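Local coordinates for protein putative GntR-family transcriptional regulator (Bordetella bronchiseptica RB50, PDB 3CNV) that probably regulates transcription as a GntR-family protein, its UTRA domain being the part thought to bind a small effector molecule, at residues C[21-26]-C[80-85]; C[46-51]-C[74-79]; C[64-69]-C[90-95]. All coordinates share one frame; numbering follows the deposited sequence.

Contact 1. Residues C[21-26]-C[80-85]; sequences SRILEC and LLTASK
Ile23 lays its CG1 branch against the stem of Leu81, coming in from the edge strand 20-30 as the helical side chain comes in from 78-83. The two cross at about a right angle, so the methylene of one meets the methylene of the other, Ile23 CG1 to Leu81 CB at 3.8 Å, and the terminal methyl, Ile23 CD1, stays close to that same CB at 4.2 Å. Leu81 turns CG anti to its own carbonyl carbon (chi1 -68°), which carries its branch on past Ile23 and brings CD1 to 3.8 Å from Cys26 SG. One leucine is therefore touched at its root and at its tip by two residues of the strand. Such a pairing, three positions apart, departs from simple strand alternation, and the reason is a classic beta bulge: Leu24 and Glu25 both lie across from Arg51 on strand 46-56, and the extra residue puts Cys26 back on the side of the helix. Leu78 also packs on both Ile23 and Cys26. Toward solvent the fit is slacker. The exposed Thr82 offers only its methyl, with CG2 at 4.2 Å from Ile23 CB, while its hydroxyl is turned back into the helix and hydrogen-bonds the carbonyl oxygen of Leu78. On the buried side, Leu81 also touches Ile50 of the sheet and Leu88 and Leu91 of helix 88-96.

Contact 2. Residues C[46-51]-C[74-79]; sequences TVVTIR and RGLTLE
Leu76 rests one methyl, CD2, over the pair Val48 and Ile50, two residues that sit on the same face of strand 46-56. The three side chains manage this with quite different conformations. In Leu76, CG stands anti to the backbone N (chi1 -166°), and the side chain reaches from the loop toward the sheet with CD2 leading. Ile50 does the reverse: CG1 is anti to the carbonyl carbon and the chain then continues almost fully extended, with chi2 at 167°, pushing CD1 out from the strand. The two meet tip to tip, Ile50 CD1 to Leu76 CD2 at 3.9 Å. Val48 is met at a slant instead. Its CG1 branch, anti to the backbone N, touches the same methyl, Val48 CG1 to Leu76 CD2 at 4.1 Å. No hydrogen bond joins the two segments; the contact is purely aliphatic and fully buried, and the CA atoms of Val48 and Leu76 stand 7.9 Å apart, a gap that the side chains fill. Next to Leu76 the backbone turns into a helix, with Thr77 as N-cap: its OG1 accepts from Leu80 N; the CB of Thr77 points away from 46-51, that of Leu76 toward it. Arg28 of strand 20-30 donates to the carbonyl oxygen of Leu76. Leu76 thus lies just before the N-cap of helix 78-83, with Leu81 of that helix beside it, Leu68 of strand 59-69 on a further flank, and Leu91 of helix 88-96 close by.

Contact 3. Residues C[64-69]-C[90-95]; sequences DDLWLP and GLFESE
Phe92 reaches from helix 88-96 to strand 59-69 and meets two leucines, Leu68 and Leu66, with the far end of its ring. It has the most surface buried in this contact, and the distance it has to bridge is large: the CA atoms of Leu68 and Phe92, the nearest across the two segments, are 10.2 Å apart. Its CB already points at the strand, and with CG anti to the carbonyl carbon (chi1 -58°) CZ leads toward the leucines.

Leu68, next in buried area, comes from the strand in the opposite direction and meets the ring with both branches of its fork. CD1 is the nearer, 3.7 Å from Phe92 CZ and 4.0 Å from Phe92 CE1, while CD2 lies 4.0 Å from Phe92 CE2. The two methyls are therefore spread across the end of the ring, one toward each of the epsilon carbons, with CZ common to both. Leu66, two residues back on the same side of the strand, adds a smaller contact: its CD2 sits at the ring edge, close to the ring plane, 3.9 Å from Phe92 CZ. Phe73 makes an edge-to-face stack with Phe92 and also touches Leu68, adding an aromatic neighbour to the aliphatic ones.

One residue further along the helix, Glu93 turns elsewhere, its OE1 accepting a hydrogen bond from the backbone N of Arg2 of the second subunit. The helix thus faces the sheet through Phe92 and a neighbouring subunit through Glu93. Helices 78-83 and 88-96 packed through large apolar side chains on one face of an antiparallel sheet fit the UTRA domain, which has the chorismate lyase-like fold.

In the fold
Contacts 2 and 3 are wholly buried, whereas contact 1 lies at the edge strand and is only partly so, with exposed Thr82 at its border. All three are apolar and without hydrogen bonds between their segments, but contact 3 alone brings in an aromatic ring. Contacts 1 and 2 both use helix 78-83 and its approach, over the adjoining strands 20-30 and 46-56; contact 3 takes the next helix and the next strand, 59-69. Contacts 1 and 3 also touch through their helices. Polar bonds between contacts 2 and 3 run strand to strand: Arg51 forms a salt bridge with Asp65, and Thr49, which points away from segment 74-79, hydrogen-bonds the Leu66 carbonyl.

Contact 1. Residues C[21-26]-C[80-85]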
loop_
_atom_site.group_PDB
_atom_site.type_symbol
_atom_site.label_atom_id
_atom_site.label_comp_id
_atom_site.label_asym_id
_atom_site.label_seq_id
_atom_site.Cartn_x
_atom_site.Cartn_y
_atom_site.Cartn_z
ATOM N N SER C 21 2.301 25.024 -6.523
ATOM C CA SER C 21 1.086 24.832 -7.333
ATOM C C SER C 21 0.659 26.168 -7.954
ATOM O O SER C 21 0.669 27.201 -7.326
ATOM C CB SER C 21 -0.088 24.336 -6.482
ATOM O OG SER C 21 -1.176 23.862 -7.329
ATOM N N ARG C 22 0.204 26.101 -9.183
ATOM C CA ARG C 22 -0.265 27.273 -9.896
ATOM C C ARG C 22 -1.504 26.841 -10.642
ATOM O O ARG C 22 -1.448 25.921 -11.443
ATOM C CB ARG C 22 0.831 27.824 -10.838
ATOM C CG ARG C 22 0.432 29.084 -11.525
ATOM C CD ARG C 22 1.617 29.891 -12.091
ATOM N NE ARG C 22 2.212 29.094 -13.129
ATOM C CZ ARG C 22 1.838 29.030 -14.397
ATOM N NH1 ARG C 22 0.856 29.767 -14.899
ATOM N NH2 ARG C 22 2.479 28.180 -15.183
ATOM N N ILE C 23 -2.619 27.531 -10.389
ATOM C CA ILE C 23 -3.915 27.200 -11.025
ATOM C C ILE C 23 -3.927 27.758 -12.450
ATOM O O ILE C 23 -3.654 28.960 -12.708
ATOM C CB ILE C 23 -5.100 27.767 -10.269
ATOM C CG1 ILE C 23 -5.075 27.295 -8.776
ATOM C CG2 ILE C 23 -6.427 27.479 -11.039
ATOM C CD1 ILE C 23 -5.204 25.800 -8.564
ATOM N N LEU C 24 -4.266 26.896 -13.390
ATOM C CA LEU C 24 -4.224 27.273 -14.799
ATOM C C LEU C 24 -5.647 27.547 -15.381
ATOM O O LEU C 24 -5.878 28.395 -16.215
ATOM C CB LEU C 24 -3.516 26.141 -15.548
ATOM C CG LEU C 24 -2.051 26.169 -15.884
ATOM C CD1 LEU C 24 -1.063 26.903 -14.994
ATOM C CD2 LEU C 24 -1.686 24.737 -16.337
ATOM N N GLU C 25 -6.571 26.743 -14.918
ATOM C CA GLU C 25 -7.951 26.764 -15.343
ATOM C C GLU C 25 -8.843 26.394 -14.209
ATOM O O GLU C 25 -8.500 25.540 -13.372
ATOM C CB GLU C 25 -8.180 25.769 -16.468
ATOM C CG GLU C 25 -7.391 26.082 -17.759
ATOM C CD GLU C 25 -7.611 25.021 -18.821
ATOM O OE1 GLU C 25 -8.804 24.709 -19.082
ATOM O OE2 GLU C 25 -6.618 24.487 -19.370
ATOM N N CYS C 26 -10.031 26.975 -14.243
ATOM C CA CYS C 26 -11.069 26.649 -13.274
ATOM C C CYS C 26 -12.426 27.005 -13.847
ATOM O O CYS C 26 -12.641 28.128 -14.239
ATOM C CB CYS C 26 -10.805 27.442 -11.976
ATOM S SG CYS C 26 -11.902 27.064 -10.583
ATOM N N LEU C 80 -10.623 31.701 -4.366
ATOM C CA LEU C 80 -10.303 30.859 -3.201
ATOM C C LEU C 80 -9.000 30.111 -3.458
ATOM O O LEU C 80 -8.086 30.096 -2.633
ATOM C CB LEU C 80 -11.429 29.894 -2.899
ATOM C CG LEU C 80 -11.296 29.007 -1.648
ATOM C CD1 LEU C 80 -11.296 29.789 -0.343
ATOM C CD2 LEU C 80 -12.424 28.055 -1.633
ATOM N N LEU C 81 -8.913 29.518 -4.643
ATOM C CA LEU C 81 -7.777 28.692 -5.028
ATOM C C LEU C 81 -6.478 29.458 -5.051
ATOM O O LEU C 81 -5.433 28.942 -4.683
ATOM C CB LEU C 81 -7.998 28.007 -6.382
ATOM C CG LEU C 81 -9.083 26.951 -6.362
ATOM C CD1 LEU C 81 -9.434 26.472 -7.775
ATOM C CD2 LEU C 81 -8.670 25.792 -5.507
ATOM N N THR C 82 -6.526 30.687 -5.497
ATOM C CA THR C 82 -5.311 31.347 -5.866
ATOM C C THR C 82 -4.837 32.133 -4.676
ATOM O O THR C 82 -3.692 32.543 -4.665
ATOM C CB THR C 82 -5.456 32.275 -7.087
ATOM O OG1 THR C 82 -6.453 33.267 -6.831
ATOM C CG2 THR C 82 -5.856 31.444 -8.336
ATOM N N ALA C 83 -5.751 32.378 -3.732
ATOM C CA ALA C 83 -5.426 33.113 -2.488
ATOM C C ALA C 83 -4.913 32.039 -1.533
ATOM O O ALA C 83 -3.968 32.237 -0.807
ATOM C CB ALA C 83 -6.668 33.834 -1.884
ATOM N N SER C 84 -5.494 30.845 -1.636
ATOM C CA SER C 84 -5.128 29.729 -0.756
ATOM C C SER C 84 -3.632 29.355 -0.803
ATOM O O SER C 84 -3.036 29.111 -1.889
ATOM C CB SER C 84 -5.971 28.505 -1.047
ATOM O OG SER C 84 -5.463 27.416 -0.298
ATOM N N LYS C 85 -3.053 29.316 0.399
ATOM C CA LYS C 85 -1.656 28.914 0.598
ATOM C C LYS C 85 -1.638 27.363 0.836
ATOM O O LYS C 85 -0.582 26.708 0.808
ATOM C CB LYS C 85 -1.027 29.721 1.761
ATOM C CG LYS C 85 0.373 30.305 1.512
ATOM C CD LYS C 85 0.494 31.210 0.261
ATOM C CE LYS C 85 1.468 32.391 0.497
ATOM N NZ LYS C 85 2.940 32.098 0.193
#

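Contact 2. Residues C[46-51]-C[74-79]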
loop_
_atom_site.group_PDB
_atom_site.type_symbol
_atom_site.label_atom_id
_atom_site.label_comp_id
_atom_site.label_asym_id
_atom_site.label_seq_id
_atom_site.Cartn_x
_atom_site.Cartn_y
_atom_site.Cartn_z
ATOM N N THR C 46 -23.403 18.709 -12.833
ATOM C CA THR C 46 -22.328 19.681 -12.913
ATOM C C THR C 46 -21.166 19.274 -12.019
ATOM O O THR C 46 -21.359 18.781 -10.919
ATOM C CB THR C 46 -22.871 21.104 -12.559
ATOM O OG1 THR C 46 -23.805 21.519 -13.603
ATOM C CG2 THR C 46 -21.779 22.064 -12.399
ATOM N N VAL C 47 -19.968 19.464 -12.570
ATOM C CA VAL C 47 -18.689 19.271 -11.891
ATOM C C VAL C 47 -17.835 20.545 -11.993
ATOM O O VAL C 47 -17.918 21.303 -12.916
ATOM C CB VAL C 47 -17.862 18.033 -12.399
ATOM C CG1 VAL C 47 -18.638 16.671 -12.066
ATOM C CG2 VAL C 47 -17.539 18.164 -13.871
ATOM N N VAL C 48 -17.063 20.783 -10.964
ATOM C CA VAL C 48 -16.028 21.809 -11.030
ATOM C C VAL C 48 -14.800 21.122 -11.576
ATOM O O VAL C 48 -14.444 19.996 -11.159
ATOM C CB VAL C 48 -15.651 22.340 -9.648
ATOM C CG1 VAL C 48 -14.511 23.469 -9.770
ATOM C CG2 VAL C 48 -16.855 22.838 -8.950
ATOM N N THR C 49 -14.157 21.785 -12.512
ATOM C CA THR C 49 -12.892 21.301 -12.980
ATOM C C THR C 49 -11.803 22.335 -12.823
ATOM O O THR C 49 -11.974 23.518 -13.072
ATOM C CB THR C 49 -12.976 20.784 -14.463
ATOM O OG1 THR C 49 -11.843 19.916 -14.729
ATOM C CG2 THR C 49 -13.033 21.984 -15.470
ATOM N N ILE C 50 -10.663 21.819 -12.378
ATOM C CA ILE C 50 -9.464 22.603 -12.223
ATOM C C ILE C 50 -8.325 21.947 -12.994
ATOM O O ILE C 50 -8.161 20.714 -13.008
ATOM C CB ILE C 50 -9.064 22.613 -10.712
ATOM C CG1 ILE C 50 -10.248 23.098 -9.831
ATOM C CG2 ILE C 50 -7.741 23.373 -10.482
ATOM C CD1 ILE C 50 -10.023 22.841 -8.324
ATOM N N ARG C 51 -7.579 22.779 -13.684
ATOM C CA ARG C 51 -6.237 22.434 -14.152
ATOM C C ARG C 51 -5.172 23.160 -13.355
ATOM O O ARG C 51 -5.246 24.392 -13.137
ATOM C CB ARG C 51 -6.087 22.729 -15.638
ATOM C CG ARG C 51 -4.700 22.293 -16.108
ATOM C CD ARG C 51 -4.524 22.380 -17.546
ATOM N NE ARG C 51 -5.181 21.264 -18.193
ATOM C CZ ARG C 51 -5.041 21.013 -19.479
ATOM N NH1 ARG C 51 -4.255 21.823 -20.220
ATOM N NH2 ARG C 51 -5.663 19.958 -20.007
ATOM N N ARG C 74 -19.615 23.681 -4.256
ATOM C CA ARG C 74 -20.238 24.937 -4.724
ATOM C C ARG C 74 -19.447 26.163 -4.308
ATOM O O ARG C 74 -19.307 27.102 -5.076
ATOM C CB ARG C 74 -21.719 25.027 -4.334
ATOM C CG ARG C 74 -22.539 24.277 -5.378
ATOM C CD ARG C 74 -24.030 24.440 -5.171
ATOM N NE ARG C 74 -24.517 23.444 -4.225
ATOM C CZ ARG C 74 -24.626 23.638 -2.909
ATOM N NH1 ARG C 74 -24.293 24.814 -2.359
ATOM N NH2 ARG C 74 -25.073 22.640 -2.142
ATOM N N GLY C 75 -18.836 26.120 -3.142
ATOM C CA GLY C 75 -18.107 27.295 -2.646
ATOM C C GLY C 75 -16.766 27.543 -3.333
ATOM O O GLY C 75 -16.077 28.553 -3.088
ATOM N N LEU C 76 -16.393 26.616 -4.207
ATOM C CA LEU C 76 -15.040 26.594 -4.761
ATOM C C LEU C 76 -14.949 27.641 -5.849
ATOM O O LEU C 76 -15.706 27.586 -6.811
ATOM C CB LEU C 76 -14.657 25.199 -5.280
ATOM C CG LEU C 76 -13.197 24.825 -5.607
ATOM C CD1 LEU C 76 -12.248 25.220 -4.454
ATOM C CD2 LEU C 76 -13.072 23.349 -5.890
ATOM N N THR C 77 -14.058 28.622 -5.668
ATOM C CA THR C 77 -13.826 29.665 -6.681
ATOM C C THR C 77 -12.355 29.811 -7.024
ATOM O O THR C 77 -11.493 29.278 -6.342
ATOM C CB THR C 77 -14.346 31.018 -6.251
ATOM O OG1 THR C 77 -13.720 31.456 -5.026
ATOM C CG2 THR C 77 -15.875 30.972 -6.077
ATOM N N LEU C 78 -12.085 30.567 -8.081
ATOM C CA LEU C 78 -10.683 30.786 -8.521
ATOM C C LEU C 78 -10.003 31.630 -7.458
ATOM O O LEU C 78 -8.858 31.390 -7.076
ATOM C CB LEU C 78 -10.615 31.464 -9.877
ATOM C CG LEU C 78 -9.234 31.677 -10.460
ATOM C CD1 LEU C 78 -8.524 30.352 -10.784
ATOM C CD2 LEU C 78 -9.369 32.575 -11.708
ATOM N N GLU C 79 -10.773 32.566 -6.934
ATOM C CA GLU C 79 -10.254 33.500 -5.950
ATOM C C GLU C 79 -9.812 32.710 -4.719
ATOM O O GLU C 79 -8.775 32.989 -4.124
ATOM C CB GLU C 79 -11.278 34.595 -5.577
ATOM C CG GLU C 79 -10.873 35.454 -4.364
ATOM C CD GLU C 79 -11.083 34.752 -2.965
ATOM O OE1 GLU C 79 -12.030 33.898 -2.816
ATOM O OE2 GLU C 79 -10.294 35.058 -2.006
#

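Contact 3. Residues C[64-69]-C[90-95]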
loop_
_atom_site.group_PDB
_atom_site.type_symbol
_atom_site.label_atom_id
_atom_site.label_comp_id
_atom_site.label_asym_id
_atom_site.label_seq_id
_atom_site.Cartn_x
_atom_site.Cartn_y
_atom_site.Cartn_z
ATOM N N ASP C 64 -2.012 18.600 -13.626
ATOM C CA ASP C 64 -3.164 17.885 -13.050
ATOM C C ASP C 64 -4.460 18.499 -13.575
ATOM O O ASP C 64 -4.624 19.721 -13.582
ATOM C CB ASP C 64 -3.236 18.014 -11.544
ATOM C CG ASP C 64 -2.299 17.123 -10.783
ATOM O OD1 ASP C 64 -2.072 15.964 -11.239
ATOM O OD2 ASP C 64 -1.835 17.583 -9.651
ATOM N N ASP C 65 -5.365 17.646 -14.012
ATOM C CA ASP C 65 -6.763 18.012 -14.297
ATOM C C ASP C 65 -7.581 17.304 -13.228
ATOM O O ASP C 65 -7.448 16.104 -13.062
ATOM C CB ASP C 65 -7.272 17.576 -15.681
ATOM C CG ASP C 65 -6.760 18.449 -16.807
ATOM O OD1 ASP C 65 -6.622 19.652 -16.592
ATOM O OD2 ASP C 65 -6.516 17.935 -17.918
ATOM N N LEU C 66 -8.491 18.026 -12.603
ATOM C CA LEU C 66 -9.335 17.503 -11.493
ATOM C C LEU C 66 -10.783 17.769 -11.845
ATOM O O LEU C 66 -11.122 18.777 -12.440
ATOM C CB LEU C 66 -9.053 18.296 -10.173
ATOM C CG LEU C 66 -7.818 18.284 -9.331
ATOM C CD1 LEU C 66 -6.625 19.020 -9.984
ATOM C CD2 LEU C 66 -8.279 18.880 -8.013
ATOM N N TRP C 67 -11.644 16.883 -11.391
ATOM C CA TRP C 67 -13.077 17.044 -11.553
ATOM C C TRP C 67 -13.686 16.691 -10.176
ATOM O O TRP C 67 -13.436 15.627 -9.617
ATOM C CB TRP C 67 -13.637 16.054 -12.585
ATOM C CG TRP C 67 -13.255 16.289 -14.019
ATOM C CD1 TRP C 67 -13.962 16.977 -14.952
ATOM C CD2 TRP C 67 -12.067 15.842 -14.665
ATOM N NE1 TRP C 67 -13.293 16.975 -16.142
ATOM C CE2 TRP C 67 -12.109 16.299 -15.982
ATOM C CE3 TRP C 67 -10.978 15.090 -14.254
ATOM C CZ2 TRP C 67 -11.093 16.007 -16.907
ATOM C CZ3 TRP C 67 -9.978 14.820 -15.148
ATOM C CH2 TRP C 67 -10.019 15.287 -16.463
ATOM N N LEU C 68 -14.492 17.582 -9.681
ATOM C CA LEU C 68 -15.158 17.476 -8.394
ATOM C C LEU C 68 -16.675 17.667 -8.506
ATOM O O LEU C 68 -17.136 18.507 -9.234
ATOM C CB LEU C 68 -14.580 18.526 -7.477
ATOM C CG LEU C 68 -13.045 18.567 -7.334
ATOM C CD1 LEU C 68 -12.590 19.938 -6.862
ATOM C CD2 LEU C 68 -12.651 17.484 -6.313
ATOM N N PRO C 69 -17.453 16.882 -7.743
ATOM C CA PRO C 69 -18.932 17.011 -7.836
ATOM C C PRO C 69 -19.409 18.446 -7.432
ATOM O O PRO C 69 -19.055 18.963 -6.378
ATOM C CB PRO C 69 -19.434 15.945 -6.888
ATOM C CG PRO C 69 -18.231 15.583 -5.995
ATOM C CD PRO C 69 -17.014 15.899 -6.735
ATOM N N GLY C 90 -5.696 19.621 1.291
ATOM C CA GLY C 90 -5.855 20.308 2.606
ATOM C C GLY C 90 -7.001 21.299 2.542
ATOM O O GLY C 90 -7.774 21.434 3.488
ATOM N N LEU C 91 -7.126 22.000 1.413
ATOM C CA LEU C 91 -8.238 22.938 1.183
ATOM C C LEU C 91 -9.583 22.172 1.204
ATOM O O LEU C 91 -10.553 22.614 1.790
ATOM C CB LEU C 91 -8.118 23.661 -0.161
ATOM C CG LEU C 91 -9.287 24.582 -0.540
ATOM C CD1 LEU C 91 -9.288 25.864 0.428
ATOM C CD2 LEU C 91 -9.292 25.032 -2.039
ATOM N N PHE C 92 -9.630 21.021 0.546
ATOM C CA PHE C 92 -10.874 20.267 0.459
ATOM C C PHE C 92 -11.288 19.854 1.874
ATOM O O PHE C 92 -12.454 19.859 2.213
ATOM C CB PHE C 92 -10.773 19.033 -0.444
ATOM C CG PHE C 92 -10.369 19.312 -1.872
ATOM C CD1 PHE C 92 -10.533 20.574 -2.431
ATOM C CD2 PHE C 92 -9.873 18.274 -2.671
ATOM C CE1 PHE C 92 -10.179 20.818 -3.751
ATOM C CE2 PHE C 92 -9.531 18.495 -4.002
ATOM C CZ PHE C 92 -9.696 19.777 -4.546
ATOM N N GLU C 93 -10.305 19.520 2.688
ATOM C CA GLU C 93 -10.541 19.119 4.090
ATOM C C GLU C 93 -11.061 20.275 4.912
ATOM O O GLU C 93 -12.147 20.212 5.511
ATOM C CB GLU C 93 -9.256 18.572 4.787
ATOM C CG GLU C 93 -9.045 17.112 4.630
ATOM C CD GLU C 93 -7.715 16.529 5.234
ATOM O OE1 GLU C 93 -6.933 17.283 5.882
ATOM O OE2 GLU C 93 -7.479 15.285 5.012
ATOM N N SER C 94 -10.273 21.335 4.934
ATOM C CA SER C 94 -10.589 22.471 5.804
ATOM C C SER C 94 -11.776 23.327 5.391
ATOM O O SER C 94 -12.523 23.786 6.261
ATOM C CB SER C 94 -9.390 23.419 5.931
ATOM O OG SER C 94 -8.359 22.607 6.417
ATOM N N GLU C 95 -11.937 23.573 4.091
ATOM C CA GLU C 95 -13.019 24.484 3.651
ATOM C C GLU C 95 -14.265 23.711 3.304
ATOM O O GLU C 95 -15.366 24.241 3.392
ATOM C CB GLU C 95 -12.605 25.379 2.473
ATOM C CG GLU C 95 -11.373 26.186 2.750
ATOM C CD GLU C 95 -11.467 26.917 4.093
ATOM O OE1 GLU C 95 -12.531 27.613 4.310
ATOM O OE2 GLU C 95 -10.499 26.740 4.920
#